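Local coordinates for protein transcriptional regulator (Streptococcus pneumoniae, PDB 2GNP) that probably regulates transcription in response to a sugar or sugar phosphate, sensed by the putative sugar-binding domain that makes up most of this chain, at residues V46-L51 with D74-K79; T104-M109 with G115-M120; R139-E142 with S147-D150; G159-K164 with C192-S197. All blocks are in the same frame, centred on the assembly; numbering follows the deposited sequence.

The four contacts follow one another along the chain without interlacing, all inside the putative sugar-binding domain. Contacts 1 and 2 have centres about 16 Å apart and meet through selenomethionine M109, whose CE lies 4.0 Å from L51 CD2 and whose SE lies 4.1 Å from I76 CG2. Contact 2 passes on to contact 3 at its other end, where M120 CE lies 3.9 Å from W148 CZ2. Contact 4 lies across the centre of the chain from contacts 1 and 2, and its nearest atoms are about 6 Å from those of contact 3. Contacts 2 and 4 reach the same central sheet, their centres about 25 Å apart.

Contact 1 of 4, residues V46-L51 with D74-K79; sequences VAAGVL and DLIHSK
A48 and I76 form the heart of this contact, where helix 36-54 meets the chain just as it leaves helix 67-75. The methyl of A48 points at the second segment and rests on the backbone of I76, its CB 3.7 Å from I76 CA, with I76 CB hardly farther away. The backbones can come this close, A48 CA to I76 CA 4.7 Å, because alanine puts so little between them. L75 adds its base: its CB lies 4.1 Å from A48 CB, and its side chain also touches S44 and Q45, about one turn earlier on the same helix.

I76 then reaches along the helix. CG1 stands anti to the backbone N (chi1 -166°) and the chain stays extended, which carries CD1 past the carbonyl of A48, 3.5 Å from A48 O, to the side of L51. There the methyl sits 4.0 Å from L51 CB and about as far from CG and CD2, so the two branched side chains meet at a slant. No hydrogen bond crosses between the segments; the grip is apolar and largely buried.

The polar bonds that position the loop 76-79 lie one shell out. R52, next on the helix, donates to S78 O, and K79 NZ binds the carbonyls of R52 and I55, while K112 NZ donates to I76 O. L51 and I76 both pack on M109 of helix 102-113, and the far side of helix 36-54 lies on strands 24-28 and 248-252, with A47 and V50 touching I250.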
loop_
_atom_site.group_PDB
_atom_site.type_symbol
_atom_site.label_atom_id
_atom_site.label_comp_id
_atom_site.label_asym_id
_atom_site.label_seq_id
_atom_site.Cartn_x
_atom_site.Cartn_y
_atom_site.Cartn_z
ATOM N N VAL A 46 -8.825 -4.888 -12.874
ATOM C CA VAL A 46 -8.776 -6.151 -12.159
ATOM C C VAL A 46 -8.870 -5.809 -10.673
ATOM O O VAL A 46 -9.722 -6.360 -9.948
ATOM C CB VAL A 46 -7.522 -6.910 -12.493
ATOM C CG1 VAL A 46 -7.292 -8.068 -11.472
ATOM C CG2 VAL A 46 -7.606 -7.447 -13.974
ATOM N N ALA A 47 -8.108 -4.793 -10.284
ATOM C CA ALA A 47 -7.981 -4.407 -8.849
ATOM C C ALA A 47 -9.321 -3.903 -8.352
ATOM O O ALA A 47 -9.752 -4.248 -7.257
ATOM C CB ALA A 47 -6.897 -3.361 -8.649
ATOM N N ALA A 48 -9.988 -3.099 -9.198
ATOM C CA ALA A 48 -11.296 -2.568 -8.846
ATOM C C ALA A 48 -12.308 -3.676 -8.629
ATOM O O ALA A 48 -13.024 -3.674 -7.621
ATOM C CB ALA A 48 -11.820 -1.572 -9.942
ATOM N N GLY A 49 -12.346 -4.648 -9.547
ATOM C CA GLY A 49 -13.241 -5.773 -9.391
ATOM C C GLY A 49 -12.972 -6.574 -8.121
ATOM O O GLY A 49 -13.898 -6.926 -7.367
ATOM N N VAL A 50 -11.686 -6.867 -7.912
ATOM C CA VAL A 50 -11.269 -7.603 -6.726
ATOM C C VAL A 50 -11.737 -6.867 -5.460
ATOM O O VAL A 50 -12.384 -7.452 -4.578
ATOM C CB VAL A 50 -9.762 -7.824 -6.681
ATOM C CG1 VAL A 50 -9.395 -8.195 -5.277
ATOM C CG2 VAL A 50 -9.329 -8.929 -7.695
ATOM N N LEU A 51 -11.493 -5.558 -5.379
ATOM C CA LEU A 51 -11.864 -4.848 -4.136
ATOM C C LEU A 51 -13.409 -4.786 -3.928
ATOM O O LEU A 51 -13.932 -4.980 -2.822
ATOM C CB LEU A 51 -11.268 -3.433 -4.152
ATOM C CG LEU A 51 -11.562 -2.597 -2.916
ATOM C CD1 LEU A 51 -10.981 -3.269 -1.666
ATOM C CD2 LEU A 51 -10.889 -1.220 -3.089
ATOM N N ASP A 74 -11.013 5.237 -9.322
ATOM C CA ASP A 74 -11.714 5.835 -10.497
ATOM C C ASP A 74 -12.621 4.787 -11.181
ATOM O O ASP A 74 -13.743 5.095 -11.681
ATOM C CB ASP A 74 -10.694 6.308 -11.518
ATOM C CG ASP A 74 -10.046 7.630 -11.173
ATOM O OD1 ASP A 74 -10.466 8.324 -10.233
ATOM O OD2 ASP A 74 -9.086 8.000 -11.901
ATOM N N LEU A 75 -12.144 3.537 -11.235
ATOM C CA LEU A 75 -12.900 2.493 -11.969
ATOM C C LEU A 75 -13.910 1.695 -11.212
ATOM O O LEU A 75 -14.818 1.066 -11.811
ATOM C CB LEU A 75 -11.940 1.524 -12.648
ATOM C CG LEU A 75 -10.892 2.125 -13.578
ATOM C CD1 LEU A 75 -10.093 0.988 -14.203
ATOM C CD2 LEU A 75 -11.539 3.014 -14.688
ATOM N N ILE A 76 -13.780 1.646 -9.874
ATOM C CA ILE A 76 -14.596 0.722 -9.140
ATOM C C ILE A 76 -16.085 1.093 -9.214
ATOM O O ILE A 76 -16.434 2.299 -9.157
ATOM C CB ILE A 76 -14.105 0.614 -7.654
ATOM C CG1 ILE A 76 -14.721 -0.604 -6.961
ATOM C CG2 ILE A 76 -14.410 1.916 -6.882
ATOM C CD1 ILE A 76 -14.015 -0.922 -5.613
ATOM N N HIS A 77 -16.941 0.063 -9.304
ATOM C CA HIS A 77 -18.406 0.272 -9.371
ATOM C C HIS A 77 -18.999 0.381 -7.996
ATOM O O HIS A 77 -18.632 -0.387 -7.074
ATOM C CB HIS A 77 -19.130 -0.855 -10.152
ATOM C CG HIS A 77 -20.505 -0.460 -10.581
ATOM N ND1 HIS A 77 -21.628 -0.675 -9.800
ATOM C CD2 HIS A 77 -20.930 0.211 -11.679
ATOM C CE1 HIS A 77 -22.683 -0.151 -10.403
ATOM N NE2 HIS A 77 -22.291 0.372 -11.550
ATOM N N SER A 78 -19.955 1.298 -7.839
ATOM C CA SER A 78 -20.697 1.415 -6.564
ATOM C C SER A 78 -21.386 0.105 -6.148
ATOM O O SER A 78 -21.655 -0.779 -6.983
ATOM C CB SER A 78 -21.749 2.531 -6.672
ATOM O OG SER A 78 -22.758 2.119 -7.592
ATOM N N LYS A 79 -21.670 -0.031 -4.868
ATOM C CA LYS A 79 -22.406 -1.197 -4.319
ATOM C C LYS A 79 -23.167 -0.795 -3.083
ATOM O O LYS A 79 -22.672 -0.003 -2.271
ATOM C CB LYS A 79 -21.392 -2.307 -3.999
ATOM C CG LYS A 79 -21.894 -3.643 -3.446
ATOM C CD LYS A 79 -20.628 -4.455 -2.958
ATOM C CE LYS A 79 -20.885 -5.938 -2.879
ATOM N NZ LYS A 79 -19.629 -6.664 -2.481
#

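Contact 2 of 4, residues T104-M109 with G115-M120; sequences TLIYEM and GECTFM
I106 of helix 102-113 leans on C117 and F119 in a beta-alpha-beta unit, strand 85-88, helix 102-113 and strand 116-117, so the contact lies between the crossover helix and the parallel strand it leads into. Backbone bonds from E116 and T118 to F86 tie that strand to its partner.

The apolar contacts centre on one isoleucine, which points at the second segment and uses both its branches. CG2, anti to the backbone N, is turned to C117 and F119. It lies 3.7 Å from C117 SG and equally close to C117 CB; the thiol sulfur, itself beside the backbone N of its residue (chi1 -63°), also comes 4.0 Å from I106 O. The same CG2 meets the phenyl group of F119, 3.8 Å from F119 CE2. The other branch, CG1, stands beside the backbone N and carries CD1 to the backbone of the second segment, 3.5 Å from T118 O. Y107 meets the ring of F119 with its backbone N and, more loosely, with its CB, 4.5 Å from F119 CE2.

Among polar groups, no hydrogen bond spans the two segments. The link at the far end comes from outside them, where N103 OD1 receives the backbone N-H of M120. I106 is buried, whereas Y107 and F119 lie at the surface, and C117 also touches S110 on the last turns of the helix.

F119 touches N103 as well and sets the edge of its ring beside the helix backbone, with Y107 N close to the ring plane and 4.2 Å from F119 CE2.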
loop_
_atom_site.group_PDB
_atom_site.type_symbol
_atom_site.label_atom_id
_atom_site.label_comp_id
_atom_site.label_asym_id
_atom_site.label_seq_id
_atom_site.Cartn_x
_atom_site.Cartn_y
_atom_site.Cartn_z
ATOM N N THR A 104 -8.627 12.337 -0.092
ATOM C CA THR A 104 -9.342 12.285 -1.368
ATOM C C THR A 104 -9.878 10.885 -1.703
ATOM O O THR A 104 -11.028 10.716 -2.129
ATOM C CB THR A 104 -8.537 12.819 -2.562
ATOM O OG1 THR A 104 -8.189 14.173 -2.308
ATOM C CG2 THR A 104 -9.404 12.756 -3.860
ATOM N N LEU A 105 -9.010 9.897 -1.546
ATOM C CA LEU A 105 -9.408 8.522 -1.851
ATOM C C LEU A 105 -10.495 8.080 -0.920
ATOM O O LEU A 105 -11.434 7.427 -1.330
ATOM C CB LEU A 105 -8.192 7.587 -1.732
ATOM C CG LEU A 105 -7.043 7.882 -2.697
ATOM C CD1 LEU A 105 -5.837 6.985 -2.399
ATOM C CD2 LEU A 105 -7.527 7.808 -4.175
ATOM N N ILE A 106 -10.316 8.309 0.387
ATOM C CA ILE A 106 -11.411 7.944 1.316
ATOM C C ILE A 106 -12.756 8.622 0.915
ATOM O O ILE A 106 -13.793 7.961 0.852
ATOM C CB ILE A 106 -10.991 8.394 2.718
ATOM C CG1 ILE A 106 -9.880 7.461 3.227
ATOM C CG2 ILE A 106 -12.146 8.443 3.709
ATOM C CD1 ILE A 106 -9.179 8.003 4.504
ATOM N N TYR A 107 -12.731 9.914 0.634
ATOM C CA TYR A 107 -13.966 10.599 0.184
ATOM C C TYR A 107 -14.601 9.933 -1.055
ATOM O O TYR A 107 -15.843 9.643 -1.078
ATOM C CB TYR A 107 -13.684 12.087 -0.103
ATOM C CG TYR A 107 -14.972 12.744 -0.551
ATOM C CD1 TYR A 107 -16.068 12.795 0.309
ATOM C CD2 TYR A 107 -15.101 13.265 -1.841
ATOM C CE1 TYR A 107 -17.262 13.386 -0.076
ATOM C CE2 TYR A 107 -16.300 13.866 -2.253
ATOM C CZ TYR A 107 -17.373 13.900 -1.369
ATOM O OH TYR A 107 -18.576 14.474 -1.756
ATOM N N GLU A 108 -13.749 9.649 -2.048
ATOM C CA GLU A 108 -14.257 9.051 -3.306
ATOM C C GLU A 108 -14.874 7.681 -3.039
ATOM O O GLU A 108 -15.923 7.318 -3.627
ATOM C CB GLU A 108 -13.209 9.026 -4.401
ATOM C CG GLU A 108 -12.804 10.440 -4.823
ATOM C CD GLU A 108 -13.915 11.284 -5.470
ATOM O OE1 GLU A 108 -15.029 10.789 -5.808
ATOM O OE2 GLU A 108 -13.648 12.487 -5.681
HETATM N N MSE A 109 -14.206 6.902 -2.202
HETATM C CA MSE A 109 -14.740 5.564 -1.854
HETATM C C MSE A 109 -16.061 5.720 -1.082
HETATM O O MSE A 109 -17.010 4.943 -1.278
HETATM C CB MSE A 109 -13.707 4.757 -1.051
HETATM C CG MSE A 109 -12.512 4.324 -1.875
HETATM SE SE MSE A 109 -13.101 2.853 -3.126
HETATM C CE MSE A 109 -13.510 1.445 -1.788
ATOM N N GLY A 115 -20.071 5.111 2.682
ATOM C CA GLY A 115 -19.489 4.808 4.000
ATOM C C GLY A 115 -19.229 6.066 4.826
ATOM O O GLY A 115 -19.219 7.207 4.316
ATOM N N GLU A 116 -18.965 5.842 6.107
ATOM C CA GLU A 116 -18.663 6.889 7.019
ATOM C C GLU A 116 -17.137 6.998 7.003
ATOM O O GLU A 116 -16.490 5.970 6.831
ATOM C CB GLU A 116 -19.223 6.491 8.379
ATOM C CG GLU A 116 -19.542 7.690 9.208
ATOM C CD GLU A 116 -20.069 7.372 10.638
ATOM O OE1 GLU A 116 -20.708 6.289 10.879
ATOM O OE2 GLU A 116 -19.855 8.258 11.460
ATOM N N CYS A 117 -16.581 8.211 7.149
ATOM C CA CYS A 117 -15.150 8.516 6.847
ATOM C C CYS A 117 -14.488 9.100 8.077
ATOM O O CYS A 117 -15.070 10.027 8.709
ATOM C CB CYS A 117 -15.023 9.627 5.796
ATOM S SG CYS A 117 -15.722 9.138 4.202
ATOM N N THR A 118 -13.262 8.623 8.340
ATOM C CA THR A 118 -12.330 9.255 9.260
ATOM C C THR A 118 -11.173 9.727 8.370
ATOM O O THR A 118 -10.771 8.995 7.443
ATOM C CB THR A 118 -11.821 8.173 10.257
ATOM O OG1 THR A 118 -12.868 7.705 11.130
ATOM C CG2 THR A 118 -10.704 8.711 11.111
ATOM N N PHE A 119 -10.683 10.957 8.613
ATOM C CA PHE A 119 -9.661 11.573 7.775
ATOM C C PHE A 119 -8.369 11.706 8.560
ATOM O O PHE A 119 -8.409 11.657 9.776
ATOM C CB PHE A 119 -10.134 12.932 7.281
ATOM C CG PHE A 119 -11.278 12.816 6.319
ATOM C CD1 PHE A 119 -12.577 13.151 6.738
ATOM C CD2 PHE A 119 -11.074 12.335 5.015
ATOM C CE1 PHE A 119 -13.656 13.027 5.825
ATOM C CE2 PHE A 119 -12.166 12.214 4.100
ATOM C CZ PHE A 119 -13.442 12.555 4.547
HETATM N N MSE A 120 -7.255 11.810 7.831
HETATM C CA MSE A 120 -5.944 12.028 8.445
HETATM C C MSE A 120 -5.701 13.550 8.517
HETATM O O MSE A 120 -5.668 14.232 7.513
HETATM C CB MSE A 120 -4.829 11.303 7.674
HETATM C CG MSE A 120 -3.408 11.609 8.174
HETATM SE SE MSE A 120 -3.239 11.028 10.046
HETATM C CE MSE A 120 -3.374 9.129 9.775
#

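Contact 3 of 4, residues R139-E142 with S147-D150; sequences RYFE and SWKD
F141 and W148 meet across the short helix 142-147: F141 ends a stretch of helical backbone angles that lacks the regular bonds, while W148 lies inside a type I turn from S147 to D150, closed by D150 N donating to S147 O at 3.0 Å.

The two rings form an offset edge-to-face pair. The phenyl of F141 turns its edge toward the face of the six-membered ring of W148, with centroids 5.5 Å apart and the planes of F141 and W148 at 69°. The closest atoms are F141 CZ and W148 CH2, 3.6 Å apart, and F141 CE1 lies 3.9 Å from both CH2 and CZ3 of the indole. F141 thus meets the outer rim of the benzo ring, well away from the pyrrole half. Each side chain comes from its own end of the intervening helix. CG of F141 stands anti to the backbone N (chi1 -160°), which brings the CZ and CE1 end of the ring nearer to the second segment, and the two side chains cross at about a right angle.

The indole N-H lies away from the F141 contact: W148 NE1 donates to P88 O, at the end of strand 85-88, a bond that limits rotation of the buried ring. S147 OG bonds to the carbonyl of N143 and to K60 NZ, and D150 OD1 makes a salt bridge with the same lysine.

The pair joins the residues flanking helix 142-147. F141 packs on I135 and L136 of helix 129-136 and on I211, W148 touches M120 and I213, and the turn leads on into strand 153-160 of the central sheet.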
loop_
_atom_site.group_PDB
_atom_site.type_symbol
_atom_site.label_atom_id
_atom_site.label_comp_id
_atom_site.label_asym_id
_atom_site.label_seq_id
_atom_site.Cartn_x
_atom_site.Cartn_y
_atom_site.Cartn_z
ATOM N N ARG A 139 -6.219 11.814 23.470
ATOM C CA ARG A 139 -7.611 11.387 23.539
ATOM C C ARG A 139 -8.274 11.480 22.174
ATOM O O ARG A 139 -9.113 10.630 21.867
ATOM C CB ARG A 139 -8.439 12.308 24.464
ATOM C CG ARG A 139 -9.610 11.672 25.068
ATOM C CD ARG A 139 -10.292 12.659 26.029
ATOM N NE ARG A 139 -11.404 11.990 26.694
ATOM C CZ ARG A 139 -12.672 12.054 26.313
ATOM N NH1 ARG A 139 -13.029 12.780 25.231
ATOM N NH2 ARG A 139 -13.578 11.346 26.999
ATOM N N TYR A 140 -7.890 12.495 21.407
ATOM C CA TYR A 140 -8.569 12.815 20.103
ATOM C C TYR A 140 -8.246 11.725 19.050
ATOM O O TYR A 140 -9.128 11.294 18.259
ATOM C CB TYR A 140 -8.327 14.256 19.629
ATOM C CG TYR A 140 -6.911 14.554 19.119
ATOM C CD1 TYR A 140 -5.999 15.278 19.892
ATOM C CD2 TYR A 140 -6.498 14.133 17.834
ATOM C CE1 TYR A 140 -4.693 15.540 19.424
ATOM C CE2 TYR A 140 -5.190 14.404 17.360
ATOM C CZ TYR A 140 -4.308 15.105 18.164
ATOM O OH TYR A 140 -3.046 15.374 17.675
ATOM N N PHE A 141 -7.027 11.215 19.114
ATOM C CA PHE A 141 -6.572 10.245 18.121
ATOM C C PHE A 141 -6.979 8.767 18.428
ATOM O O PHE A 141 -6.806 7.844 17.582
ATOM C CB PHE A 141 -5.055 10.409 17.983
ATOM C CG PHE A 141 -4.497 9.835 16.677
ATOM C CD1 PHE A 141 -3.970 8.531 16.662
ATOM C CD2 PHE A 141 -4.465 10.613 15.500
ATOM C CE1 PHE A 141 -3.464 7.991 15.498
ATOM C CE2 PHE A 141 -3.946 10.058 14.303
ATOM C CZ PHE A 141 -3.445 8.768 14.316
ATOM N N GLU A 142 -7.485 8.522 19.639
ATOM C CA GLU A 142 -7.686 7.154 20.109
ATOM C C GLU A 142 -8.567 6.295 19.190
ATOM O O GLU A 142 -8.293 5.102 19.011
ATOM C CB GLU A 142 -8.300 7.166 21.518
ATOM C CG GLU A 142 -8.511 5.823 22.017
ATOM C CD GLU A 142 -8.666 5.852 23.529
ATOM O OE1 GLU A 142 -9.803 6.144 23.997
ATOM O OE2 GLU A 142 -7.643 5.603 24.212
ATOM N N SER A 147 -8.891 1.717 15.737
ATOM C CA SER A 147 -9.371 1.209 14.482
ATOM C C SER A 147 -8.264 0.552 13.647
ATOM O O SER A 147 -8.495 -0.455 12.983
ATOM C CB SER A 147 -10.162 2.294 13.705
ATOM O OG SER A 147 -11.427 2.609 14.338
ATOM N N TRP A 148 -7.035 1.086 13.695
ATOM C CA TRP A 148 -5.915 0.391 13.047
ATOM C C TRP A 148 -5.658 -1.027 13.536
ATOM O O TRP A 148 -5.002 -1.804 12.828
ATOM C CB TRP A 148 -4.636 1.210 13.215
ATOM C CG TRP A 148 -4.516 2.460 12.398
ATOM C CD1 TRP A 148 -5.172 2.771 11.190
ATOM C CD2 TRP A 148 -3.599 3.519 12.635
ATOM N NE1 TRP A 148 -4.753 3.971 10.726
ATOM C CE2 TRP A 148 -3.788 4.472 11.597
ATOM C CE3 TRP A 148 -2.648 3.791 13.666
ATOM C CZ2 TRP A 148 -3.072 5.658 11.531
ATOM C CZ3 TRP A 148 -1.928 5.003 13.593
ATOM C CH2 TRP A 148 -2.138 5.912 12.540
ATOM N N LYS A 149 -6.148 -1.348 14.737
ATOM C CA LYS A 149 -5.974 -2.677 15.321
ATOM C C LYS A 149 -7.080 -3.637 14.946
ATOM O O LYS A 149 -6.973 -4.823 15.242
ATOM C CB LYS A 149 -5.772 -2.604 16.840
ATOM C CG LYS A 149 -4.532 -1.730 17.192
ATOM C CD LYS A 149 -4.374 -1.466 18.672
ATOM C CE LYS A 149 -3.042 -0.763 19.000
ATOM N NZ LYS A 149 -1.796 -1.231 18.246
ATOM N N ASP A 150 -8.141 -3.140 14.323
ATOM C CA ASP A 150 -9.210 -4.048 13.967
ATOM C C ASP A 150 -9.862 -3.794 12.590
ATOM O O ASP A 150 -11.081 -4.014 12.372
ATOM C CB ASP A 150 -10.214 -4.182 15.123
ATOM C CG ASP A 150 -11.232 -3.151 15.097
ATOM O OD1 ASP A 150 -10.878 -1.991 14.809
ATOM O OD2 ASP A 150 -12.416 -3.519 15.317
#

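Contact 4 of 4, residues G159-K164 with C192-S197; sequences GDFSNK and CRFFDS
A single pair of phenylalanines carries this contact, F161 and F194, whose backbones stay far apart: their CA atoms are 8.7 Å from each other, and the rings bridge the distance. The two side chains cross at about a right angle, with the ring planes of F161 and F194 at 68°. F161 CE2 lies 4.0 Å from F194 CE1, and CD2 of the first ring meets CD1 of the second at 4.1 Å. CG of F161 stands anti to the backbone N (chi1 -157°), while CG of F194 sits beside its own backbone N (chi1 -67°), and these settings bring the two rings together beside helix 175-183.

The turn that carries F161 is held by D160 and S162. D160 OD2 accepts the backbone N-H of S162 at 2.9 Å, an Asx turn, and also the hydroxyl S162 OG at 2.7 Å, both from the same face of the carboxylate. S162 is the N-cap of helix 163-167; its OG accepts a weak bond from K164 N. D160 OD1 is bonded to T232 OG1, so both carboxylate oxygens have partners.

F178, L181 and T182 of helix 175-183 pack on F161, and L181 also touches F194. The contact between the segments is therefore wholly apolar, a buried ring pair against that helix, while the polar bonds beside it hold the turn and so probably position F161.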
loop_
_atom_site.group_PDB
_atom_site.type_symbol
_atom_site.label_atom_id
_atom_site.label_comp_id
_atom_site.label_asym_id
_atom_site.label_seq_id
_atom_site.Cartn_x
_atom_site.Cartn_y
_atom_site.Cartn_z
ATOM N N GLY A 159 5.793 1.817 -2.364
ATOM C CA GLY A 159 6.754 2.772 -2.953
ATOM C C GLY A 159 8.168 2.194 -3.003
ATOM O O GLY A 159 8.500 1.250 -2.275
ATOM N N ASP A 160 8.969 2.706 -3.938
ATOM C CA ASP A 160 10.350 2.248 -4.045
ATOM C C ASP A 160 11.252 3.326 -3.449
ATOM O O ASP A 160 10.749 4.377 -3.060
ATOM C CB ASP A 160 10.744 1.947 -5.520
ATOM C CG ASP A 160 10.662 3.152 -6.411
ATOM O OD1 ASP A 160 9.821 3.153 -7.353
ATOM O OD2 ASP A 160 11.406 4.121 -6.186
ATOM N N PHE A 161 12.566 3.089 -3.384
ATOM C CA PHE A 161 13.453 4.072 -2.782
ATOM C C PHE A 161 14.510 4.447 -3.808
ATOM O O PHE A 161 15.642 4.795 -3.454
ATOM C CB PHE A 161 14.062 3.510 -1.517
ATOM C CG PHE A 161 14.538 4.550 -0.556
ATOM C CD1 PHE A 161 15.879 4.612 -0.208
ATOM C CD2 PHE A 161 13.659 5.474 -0.008
ATOM C CE1 PHE A 161 16.330 5.602 0.707
ATOM C CE2 PHE A 161 14.105 6.438 0.873
ATOM C CZ PHE A 161 15.441 6.486 1.241
ATOM N N SER A 162 14.083 4.345 -5.082
ATOM C CA SER A 162 14.866 4.817 -6.204
ATOM C C SER A 162 14.844 6.340 -6.162
ATOM O O SER A 162 14.106 6.967 -5.367
ATOM C CB SER A 162 14.266 4.339 -7.529
ATOM O OG SER A 162 13.186 5.200 -7.884
ATOM N N ASN A 163 15.609 6.980 -7.041
ATOM C CA ASN A 163 15.587 8.445 -7.137
ATOM C C ASN A 163 14.160 9.014 -7.278
ATOM O O ASN A 163 13.807 9.966 -6.611
ATOM C CB ASN A 163 16.529 8.954 -8.254
ATOM C CG ASN A 163 17.392 10.163 -7.825
ATOM O OD1 ASN A 163 18.597 10.174 -7.991
ATOM N ND2 ASN A 163 16.752 11.179 -7.294
ATOM N N LYS A 164 13.333 8.401 -8.117
ATOM C CA LYS A 164 11.983 8.881 -8.320
ATOM C C LYS A 164 11.123 8.596 -7.103
ATOM O O LYS A 164 10.197 9.357 -6.805
ATOM C CB LYS A 164 11.377 8.205 -9.540
ATOM C CG LYS A 164 11.812 8.783 -10.880
ATOM C CD LYS A 164 10.673 8.679 -11.931
ATOM C CE LYS A 164 9.957 7.316 -11.909
ATOM N NZ LYS A 164 8.739 7.186 -12.825
ATOM N N CYS A 192 3.884 4.391 4.427
ATOM C CA CYS A 192 4.854 5.405 4.794
ATOM C C CYS A 192 5.919 4.925 5.785
ATOM O O CYS A 192 6.569 5.751 6.442
ATOM C CB CYS A 192 4.090 6.664 5.301
ATOM S SG CYS A 192 3.009 7.353 3.995
ATOM N N ARG A 193 6.110 3.617 5.861
ATOM C CA ARG A 193 7.185 2.983 6.661
ATOM C C ARG A 193 8.182 2.358 5.740
ATOM O O ARG A 193 7.807 1.714 4.756
ATOM C CB ARG A 193 6.656 2.036 7.705
ATOM C CG ARG A 193 5.811 2.851 8.732
ATOM C CD ARG A 193 5.177 1.865 9.701
ATOM N NE ARG A 193 4.368 2.534 10.729
ATOM C CZ ARG A 193 4.877 3.241 11.730
ATOM N NH1 ARG A 193 6.224 3.372 11.837
ATOM N NH2 ARG A 193 4.071 3.847 12.629
ATOM N N PHE A 194 9.452 2.590 6.064
ATOM C CA PHE A 194 10.574 2.275 5.180
ATOM C C PHE A 194 11.195 0.989 5.624
ATOM O O PHE A 194 11.467 0.818 6.816
ATOM C CB PHE A 194 11.575 3.456 5.188
ATOM C CG PHE A 194 10.977 4.696 4.535
ATOM C CD1 PHE A 194 11.094 4.859 3.164
ATOM C CD2 PHE A 194 10.226 5.620 5.270
ATOM C CE1 PHE A 194 10.511 5.938 2.537
ATOM C CE2 PHE A 194 9.599 6.715 4.606
ATOM C CZ PHE A 194 9.773 6.862 3.256
ATOM N N PHE A 195 11.459 0.116 4.662
ATOM C CA PHE A 195 12.029 -1.201 5.011
ATOM C C PHE A 195 13.214 -1.574 4.139
ATOM O O PHE A 195 13.404 -1.029 3.040
ATOM C CB PHE A 195 10.960 -2.281 4.932
ATOM C CG PHE A 195 10.168 -2.260 3.638
ATOM C CD1 PHE A 195 8.851 -1.779 3.616
ATOM C CD2 PHE A 195 10.755 -2.667 2.444
ATOM C CE1 PHE A 195 8.097 -1.782 2.401
ATOM C CE2 PHE A 195 10.039 -2.654 1.250
ATOM C CZ PHE A 195 8.696 -2.182 1.238
ATOM N N ASP A 196 13.984 -2.540 4.654
ATOM C CA ASP A 196 15.100 -3.104 3.928
ATOM C C ASP A 196 14.723 -4.272 3.017
ATOM O O ASP A 196 13.536 -4.538 2.753
ATOM C CB ASP A 196 16.205 -3.483 4.926
ATOM C CG ASP A 196 15.870 -4.739 5.738
ATOM O OD1 ASP A 196 14.820 -5.413 5.496
ATOM O OD2 ASP A 196 16.703 -5.116 6.593
ATOM N N SER A 197 15.719 -4.980 2.490
ATOM C CA SER A 197 15.450 -6.039 1.469
ATOM C C SER A 197 14.680 -7.250 1.965
ATOM O O SER A 197 14.247 -8.083 1.141
ATOM C CB SER A 197 16.788 -6.528 0.875
ATOM O OG SER A 197 17.457 -7.319 1.822
#